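Local coordinates for beta-galactosidase (Marinomonas sp. ef1, PDB 6Y2K), which hydrolyses terminal non-reducing beta-D-galactose residues from beta-galactosides as a cold-active yet thermally stable hexameric enzyme of glycoside hydrolase family 42, at residues P205-L209 / T501-Q505; A420-L424 / P471-H475; Q427-Y433 / G494-G498. All coordinates share one frame; numbering follows the deposited sequence.

Interaction 1: residues P205-L209 / T501-Q505; sequences PSHRL and TETYQ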
loop_
_atom_site.group_PDB
_atom_site.type_symbol
_atom_site.label_atom_id
_atom_site.label_comp_id
_atom_site.label_asym_id
_atom_site.label_seq_id
_atom_site.Cartn_x
_atom_site.Cartn_y
_atom_site.Cartn_z
ATOM N N PRO A 205 20.867 37.429 -10.040
ATOM C CA PRO A 205 20.120 36.943 -11.206
ATOM C C PRO A 205 20.260 37.810 -12.474
ATOM O O PRO A 205 20.151 37.271 -13.580
ATOM C CB PRO A 205 18.665 36.899 -10.709
ATOM C CG PRO A 205 18.637 37.758 -9.480
ATOM C CD PRO A 205 19.988 37.565 -8.860
ATOM N N SER A 206 20.493 39.120 -12.312
ATOM C CA SER A 206 20.745 40.025 -13.447
ATOM C C SER A 206 22.031 39.663 -14.178
ATOM O O SER A 206 22.093 39.697 -15.403
ATOM C CB SER A 206 20.842 41.482 -12.980
ATOM O OG SER A 206 19.685 41.877 -12.261
ATOM N N HIS A 207 23.050 39.337 -13.392
ATOM C CA HIS A 207 24.354 38.875 -13.864
ATOM C C HIS A 207 24.203 37.575 -14.657
ATOM O O HIS A 207 24.726 37.447 -15.770
ATOM C CB HIS A 207 25.255 38.700 -12.629
ATOM C CG HIS A 207 26.670 38.304 -12.920
ATOM N ND1 HIS A 207 27.562 38.007 -11.912
ATOM C CD2 HIS A 207 27.351 38.154 -14.083
ATOM C CE1 HIS A 207 28.731 37.695 -12.442
ATOM N NE2 HIS A 207 28.630 37.775 -13.756
ATOM N N ARG A 208 23.468 36.623 -14.091
ATOM C CA ARG A 208 23.281 35.328 -14.738
ATOM C C ARG A 208 22.437 35.432 -16.004
ATOM O O ARG A 208 22.717 34.731 -16.985
ATOM C CB ARG A 208 22.658 34.325 -13.767
ATOM C CG ARG A 208 23.567 33.967 -12.593
ATOM C CD ARG A 208 22.843 33.130 -11.548
ATOM N NE ARG A 208 22.425 31.839 -12.085
ATOM C CZ ARG A 208 21.481 31.049 -11.573
ATOM N NH1 ARG A 208 21.208 29.895 -12.185
ATOM N NH2 ARG A 208 20.776 31.402 -10.501
ATOM N N LEU A 209 21.418 36.294 -15.988
ATOM C CA LEU A 209 20.552 36.466 -17.161
ATOM C C LEU A 209 21.279 37.132 -18.344
ATOM O O LEU A 209 21.197 36.647 -19.488
ATOM C CB LEU A 209 19.278 37.240 -16.793
ATOM C CG LEU A 209 18.242 37.411 -17.905
ATOM C CD1 LEU A 209 17.839 36.077 -18.518
ATOM C CD2 LEU A 209 17.013 38.131 -17.381
ATOM N N THR A 501 11.096 43.039 -14.898
ATOM C CA THR A 501 11.607 44.017 -15.858
ATOM C C THR A 501 12.654 43.350 -16.779
ATOM O O THR A 501 13.014 42.178 -16.594
ATOM C CB THR A 501 12.266 45.211 -15.136
ATOM O OG1 THR A 501 13.382 44.744 -14.370
ATOM C CG2 THR A 501 11.260 45.937 -14.205
ATOM N N GLU A 502 13.146 44.103 -17.761
ATOM C CA GLU A 502 14.190 43.614 -18.672
ATOM C C GLU A 502 15.488 43.228 -17.943
ATOM O O GLU A 502 16.191 42.311 -18.381
ATOM C CB GLU A 502 14.500 44.660 -19.764
ATOM C CG GLU A 502 15.085 44.085 -21.066
ATOM C CD GLU A 502 16.580 43.743 -21.034
ATOM O OE1 GLU A 502 17.347 44.352 -20.263
ATOM O OE2 GLU A 502 16.994 42.857 -21.817
ATOM N N THR A 503 15.790 43.913 -16.839
ATOM C CA THR A 503 17.054 43.743 -16.123
ATOM C C THR A 503 16.918 42.935 -14.814
ATOM O O THR A 503 17.754 43.076 -13.920
ATOM C CB THR A 503 17.677 45.129 -15.824
ATOM O OG1 THR A 503 16.828 45.841 -14.926
ATOM C CG2 THR A 503 17.818 45.949 -17.112
ATOM N N TYR A 504 15.884 42.086 -14.735
ATOM C CA TYR A 504 15.626 41.192 -13.608
ATOM C C TYR A 504 15.303 41.962 -12.314
ATOM O O TYR A 504 15.929 41.758 -11.278
ATOM C CB TYR A 504 16.781 40.184 -13.421
ATOM C CG TYR A 504 16.326 38.775 -13.083
ATOM C CD1 TYR A 504 15.478 38.526 -12.002
ATOM C CD2 TYR A 504 16.757 37.680 -13.843
ATOM C CE1 TYR A 504 15.062 37.236 -11.696
ATOM C CE2 TYR A 504 16.343 36.391 -13.546
ATOM C CZ TYR A 504 15.497 36.169 -12.469
ATOM O OH TYR A 504 15.079 34.891 -12.183
ATOM N N GLN A 505 14.315 42.852 -12.393
ATOM C CA GLN A 505 13.764 43.497 -11.204
ATOM C C GLN A 505 12.251 43.357 -11.189
ATOM O O GLN A 505 11.639 43.111 -12.228
ATOM C CB GLN A 505 14.138 44.984 -11.136
ATOM C CG GLN A 505 15.637 45.261 -11.088
ATOM C CD GLN A 505 15.973 46.701 -10.722
ATOM O OE1 GLN A 505 15.165 47.406 -10.110
ATOM N NE2 GLN A 505 17.186 47.138 -11.078
HETATM O O HOH W 1 18.333 42.496 -9.879
#
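Pro-205 and Tyr-504 meet where the TIM barrel joins the trimerisation domain of this GH42 enzyme: the first turn of barrel helix 205-233 packs against a type I beta turn running from Thr-501 to Tyr-504. The apolar part centres on the phenol ring. Pro-205 sets CB over the middle of one face, 3.5 Å from the centroid of the Tyr-504 ring and 3° off its normal, a CH-pi contact that comes down almost along the ring normal. One helical turn on, Leu-209 closes in beside the same ring; its CB lies in the ring plane at the edge, and its CD2 comes within 3.6 Å of Tyr-504 CD2. Helix 418-426 packs on these side chains as well, and the phenol hydroxyl of Tyr-504 hydrogen-bonds to Ser-423 O there. Cut back to an alanine, this tyrosine position would probably lose the aromatic face under Pro-205 and leave Ser-423 O without the hydroxyl it receives. The polar part belongs to Ser-206. With OG anti to its carbonyl carbon (chi1 -55°), the hydroxyl faces the turn and donates to Thr-503 O at 2.8 Å, tilted 27° from that carbonyl plane. Tyr-504 O also accepts from Gln-363 NE2 of the second subunit. A water fills in between the two chain segments, donating one hydrogen to Ser-206 OG at 2.8 Å and the other to Tyr-504 O at 2.9 Å.

Interaction 2: residues A420-L424 / P471-H475; sequences ACWSL and PAQAH
Leu-424 turns CG anti to its own carbonyl carbon (chi1 -63°), and a nearly extended chi2 of 157° then carries CD1 across to the loop, 3.9 Å from Ala-472 CB and 3.6 Å from Ala-472 O. Ser-423 instead places OG opposite the backbone N (chi1 171°), which brings the hydroxyl alongside the methyl of Ala-474. One turn back on the helix, Ala-420 points its methyl toward the loop: CB lies 3.7 Å from Ala-472 O and 4.2 Å from Ala-474 CB. Small side chains on both parts let the backbones come close, with the CA atoms of Ala-420 and Ala-474 only 5.2 Å apart. No hydrogen bond crosses here; the contact is buried and held by van der Waals packing. The loop earns its shape from an inverse gamma turn centred on Gln-473, which presents the methyls of Ala-472 and Ala-474 to the helix while the CB of Gln-473 points away from it. This is alpha/beta packing within the trimerisation domain, whose sequence family belongs to the glutaminase I clan. Helix 418-426 follows strand 412-415, the loop follows strand 467-470, and these strands are parallel neighbours in the mixed sheet; Tyr-435 of helix 435-448 touches both Leu-424 and Ala-472, while Trp-422 packs on barrel helix 205-233.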
loop_
_atom_site.group_PDB
_atom_site.type_symbol
_atom_site.label_atom_id
_atom_site.label_comp_id
_atom_site.label_asym_id
_atom_site.label_seq_id
_atom_site.Cartn_x
_atom_site.Cartn_y
_atom_site.Cartn_z
ATOM N N ALA A 420 12.242 34.484 -21.234
ATOM C CA ALA A 420 11.423 34.112 -20.071
ATOM C C ALA A 420 11.895 32.786 -19.465
ATOM O O ALA A 420 12.015 32.666 -18.245
ATOM C CB ALA A 420 9.946 34.018 -20.447
ATOM N N CYS A 421 12.177 31.810 -20.323
ATOM C CA CYS A 421 12.723 30.521 -19.879
ATOM C C CYS A 421 13.986 30.684 -19.021
ATOM O O CYS A 421 14.088 30.100 -17.937
ATOM C CB CYS A 421 13.023 29.623 -21.081
ATOM S SG CYS A 421 13.377 27.921 -20.626
ATOM N N TRP A 422 14.922 31.504 -19.492
ATOM C CA TRP A 422 16.168 31.781 -18.762
ATOM C C TRP A 422 15.892 32.461 -17.417
ATOM O O TRP A 422 16.414 32.034 -16.382
ATOM C CB TRP A 422 17.123 32.649 -19.594
ATOM C CG TRP A 422 17.437 32.100 -20.959
ATOM C CD1 TRP A 422 17.453 30.788 -21.330
ATOM C CD2 TRP A 422 17.817 32.850 -22.122
ATOM N NE1 TRP A 422 17.791 30.675 -22.659
ATOM C CE2 TRP A 422 18.027 31.924 -23.166
ATOM C CE3 TRP A 422 17.995 34.212 -22.383
ATOM C CZ2 TRP A 422 18.419 32.317 -24.451
ATOM C CZ3 TRP A 422 18.378 34.607 -23.667
ATOM C CH2 TRP A 422 18.584 33.656 -24.684
ATOM N N SER A 423 15.058 33.496 -17.436
ATOM C CA SER A 423 14.665 34.204 -16.222
ATOM C C SER A 423 14.088 33.249 -15.166
ATOM O O SER A 423 14.575 33.188 -14.032
ATOM C CB SER A 423 13.653 35.311 -16.548
ATOM O OG SER A 423 13.124 35.869 -15.347
ATOM N N LEU A 424 13.088 32.472 -15.571
ATOM C CA LEU A 424 12.404 31.552 -14.664
ATOM C C LEU A 424 13.276 30.365 -14.200
ATOM O O LEU A 424 13.102 29.871 -13.092
ATOM C CB LEU A 424 11.098 31.065 -15.310
ATOM C CG LEU A 424 10.087 32.198 -15.571
ATOM C CD1 LEU A 424 9.104 31.814 -16.660
ATOM C CD2 LEU A 424 9.329 32.561 -14.319
ATOM N N PRO A 471 1.941 31.286 -21.298
ATOM C CA PRO A 471 2.017 30.490 -20.069
ATOM C C PRO A 471 2.679 31.189 -18.896
ATOM O O PRO A 471 2.212 31.040 -17.767
ATOM C CB PRO A 471 2.832 29.267 -20.498
ATOM C CG PRO A 471 2.511 29.121 -21.940
ATOM C CD PRO A 471 2.442 30.530 -22.454
ATOM N N ALA A 472 3.755 31.931 -19.170
ATOM C CA ALA A 472 4.525 32.644 -18.133
ATOM C C ALA A 472 5.476 33.644 -18.789
ATOM O O ALA A 472 6.690 33.450 -18.824
ATOM C CB ALA A 472 5.288 31.658 -17.267
ATOM N N GLN A 473 4.899 34.711 -19.333
ATOM C CA GLN A 473 5.665 35.697 -20.100
ATOM C C GLN A 473 6.280 36.683 -19.104
ATOM O O GLN A 473 5.757 37.769 -18.883
ATOM C CB GLN A 473 4.751 36.385 -21.125
ATOM C CG GLN A 473 5.462 37.251 -22.154
ATOM C CD GLN A 473 6.457 36.508 -23.045
ATOM O OE1 GLN A 473 6.280 35.319 -23.292
ATOM N NE2 GLN A 473 7.494 37.179 -23.509
ATOM N N ALA A 474 7.391 36.260 -18.498
ATOM C CA ALA A 474 7.972 36.910 -17.308
ATOM C C ALA A 474 8.199 38.408 -17.493
ATOM O O ALA A 474 7.724 39.212 -16.692
ATOM C CB ALA A 474 9.261 36.210 -16.899
ATOM N N HIS A 475 8.901 38.767 -18.564
ATOM C CA HIS A 475 9.023 40.161 -18.986
ATOM C C HIS A 475 8.193 40.424 -20.238
ATOM O O HIS A 475 8.295 39.683 -21.218
ATOM C CB HIS A 475 10.489 40.525 -19.259
ATOM C CG HIS A 475 10.669 41.914 -19.793
ATOM N ND1 HIS A 475 10.307 43.035 -19.077
ATOM C CD2 HIS A 475 11.146 42.362 -20.978
ATOM C CE1 HIS A 475 10.566 44.115 -19.795
ATOM N NE2 HIS A 475 11.068 43.733 -20.954
#

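Interaction 3: residues Q427-Y433 / G494-G498; sequences QPQSRAY and GPRTG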
loop_
_atom_site.group_PDB
_atom_site.type_symbol
_atom_site.label_atom_id
_atom_site.label_comp_id
_atom_site.label_asym_id
_atom_site.label_seq_id
_atom_site.Cartn_x
_atom_site.Cartn_y
_atom_site.Cartn_z
ATOM N N GLN A 427 15.793 31.755 -11.258
ATOM C CA GLN A 427 15.137 31.691 -9.936
ATOM C C GLN A 427 13.738 31.089 -10.088
ATOM O O GLN A 427 12.754 31.818 -10.278
ATOM C CB GLN A 427 15.055 33.070 -9.266
ATOM C CG GLN A 427 16.403 33.628 -8.829
ATOM C CD GLN A 427 16.287 34.772 -7.828
ATOM O OE1 GLN A 427 15.270 35.480 -7.783
ATOM N NE2 GLN A 427 17.330 34.959 -7.012
ATOM N N PRO A 428 13.647 29.747 -10.029
ATOM C CA PRO A 428 12.331 29.111 -10.116
ATOM C C PRO A 428 11.462 29.395 -8.899
ATOM O O PRO A 428 10.233 29.386 -9.029
ATOM C CB PRO A 428 12.667 27.617 -10.246
ATOM C CG PRO A 428 13.988 27.471 -9.591
ATOM C CD PRO A 428 14.728 28.751 -9.893
ATOM N N GLN A 429 12.098 29.613 -7.741
ATOM C CA GLN A 429 11.459 30.083 -6.501
ATOM C C GLN A 429 10.640 28.993 -5.774
ATOM O O GLN A 429 10.613 28.981 -4.532
ATOM C CB GLN A 429 10.694 31.401 -6.726
ATOM C CG GLN A 429 9.956 31.975 -5.520
ATOM C CD GLN A 429 10.850 32.343 -4.348
ATOM O OE1 GLN A 429 12.059 32.555 -4.496
ATOM N NE2 GLN A 429 10.242 32.459 -3.163
ATOM N N SER A 430 9.979 28.107 -6.525
ATOM C CA SER A 430 9.705 26.744 -6.066
ATOM C C SER A 430 10.512 25.804 -6.950
ATOM O O SER A 430 10.435 25.913 -8.181
ATOM C CB SER A 430 8.227 26.379 -6.191
ATOM O OG SER A 430 8.050 24.988 -5.969
ATOM N N ARG A 431 11.248 24.871 -6.342
ATOM C CA ARG A 431 12.063 23.930 -7.112
ATOM C C ARG A 431 11.199 23.011 -7.996
ATOM O O ARG A 431 11.686 22.461 -8.985
ATOM C CB ARG A 431 12.969 23.108 -6.186
ATOM C CG ARG A 431 14.040 22.311 -6.920
ATOM C CD ARG A 431 15.147 21.856 -5.983
ATOM N NE ARG A 431 15.892 22.992 -5.452
ATOM C CZ ARG A 431 16.870 22.897 -4.563
ATOM N NH1 ARG A 431 17.240 21.709 -4.103
ATOM N NH2 ARG A 431 17.475 23.996 -4.135
ATOM N N ALA A 432 9.923 22.847 -7.648
ATOM C CA ALA A 432 8.992 22.056 -8.460
ATOM C C ALA A 432 8.496 22.790 -9.721
ATOM O O ALA A 432 7.863 22.169 -10.573
ATOM C CB ALA A 432 7.805 21.618 -7.612
ATOM N N TYR A 433 8.771 24.091 -9.837
ATOM C CA TYR A 433 8.343 24.885 -10.988
ATOM C C TYR A 433 9.435 24.942 -12.055
ATOM O O TYR A 433 10.577 25.272 -11.760
ATOM C CB TYR A 433 7.991 26.321 -10.566
ATOM C CG TYR A 433 7.510 27.181 -11.728
ATOM C CD1 TYR A 433 8.411 27.738 -12.643
ATOM C CD2 TYR A 433 6.149 27.413 -11.929
ATOM C CE1 TYR A 433 7.970 28.501 -13.714
ATOM C CE2 TYR A 433 5.693 28.181 -12.997
ATOM C CZ TYR A 433 6.608 28.725 -13.889
ATOM O OH TYR A 433 6.158 29.482 -14.957
ATOM N N GLY A 494 -0.782 33.548 -18.100
ATOM C CA GLY A 494 -0.540 32.591 -17.037
ATOM C C GLY A 494 0.299 33.162 -15.915
ATOM O O GLY A 494 0.737 34.317 -15.982
ATOM N N PRO A 495 0.533 32.361 -14.859
ATOM C CA PRO A 495 1.254 32.876 -13.691
ATOM C C PRO A 495 2.664 33.377 -14.020
ATOM O O PRO A 495 3.323 32.836 -14.913
ATOM C CB PRO A 495 1.321 31.672 -12.749
ATOM C CG PRO A 495 0.211 30.777 -13.188
ATOM C CD PRO A 495 0.072 30.977 -14.662
ATOM N N ARG A 496 3.094 34.404 -13.292
ATOM C CA ARG A 496 4.402 35.050 -13.469
ATOM C C ARG A 496 4.505 35.937 -14.723
ATOM O O ARG A 496 5.556 36.540 -14.944
ATOM C CB ARG A 496 5.568 34.034 -13.398
ATOM C CG ARG A 496 5.447 33.078 -12.216
ATOM C CD ARG A 496 6.556 32.052 -12.113
ATOM N NE ARG A 496 7.792 32.611 -11.572
ATOM C CZ ARG A 496 8.808 31.896 -11.088
ATOM N NH1 ARG A 496 8.775 30.562 -11.078
ATOM N NH2 ARG A 496 9.876 32.521 -10.624
ATOM N N THR A 497 3.430 36.060 -15.507
ATOM C CA THR A 497 3.404 36.994 -16.636
ATOM C C THR A 497 3.521 38.444 -16.128
ATOM O O THR A 497 2.808 38.852 -15.202
ATOM C CB THR A 497 2.136 36.836 -17.494
ATOM O OG1 THR A 497 2.142 35.549 -18.142
ATOM C CG2 THR A 497 2.041 37.946 -18.560
ATOM N N GLY A 498 4.426 39.207 -16.741
ATOM C CA GLY A 498 4.687 40.584 -16.338
ATOM C C GLY A 498 5.241 40.759 -14.925
ATOM O O GLY A 498 5.008 41.790 -14.292
HETATM O O HOH W 2 3.474 30.049 -14.732
#
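Pro-428 O receives the shorter of two hydrogen bonds from the guanidinium of Arg-496, 2.8 Å from NH1, and also a weak one from the backbone N of Ser-430. The second arginine bond runs from Arg-496 NH2 to Gln-427 O at 3.0 Å and lies in that carbonyl plane, whereas NH1 approaches Pro-428 O tilted 34° from its plane. Two successive carbonyls just past helix 418-426 thus hold the guanidinium by its edge and limit its rotation. Arg-496 sits at the third position of a type II beta turn, Gly-494 to Thr-497, with the positive phi expected there, in the loop after strand 490-493 of the trimerisation domain's mixed sheet. Its side chain then slides along one face of the Tyr-433 ring. Arg-496 NH1 is 3.2 Å from Tyr-433 CD1, toward the rim, and Arg-496 CD makes a CH-pi contact 4.2 Å from the centroid of the Tyr-433 ring. The guanidinium and ring planes stand 60° apart, a cation-pi contact but not a parallel stack; Trp-549 offers a second aromatic partner. At the far end of the phenol, a water at the ring's edge lies 2.8 Å from Tyr-433 OH and donates to Pro-495 O.

Along the chain the segments run 205-209, 420-424, 427-433, 471-475, 494-498, 501-505, so interaction 1 spans the other two, while interactions 2 and 3 interlock with alternating segments. Their centres lie close together: about 8 Å between interactions 2 and 3, 11 Å between 1 and 2, and 15 Å between 1 and 3. Helix 418-426, the loop after it and the loops following strands 467-470 and 490-493 form one patch at the C-terminal ends of those strands, tied internally by Gln-473 O to Gly-498 N. Interaction 1 joins that patch to the barrel. Interactions 1 and 3, but not 2, also touch the second subunit, so this region probably couples packing within the chain to hexamer assembly.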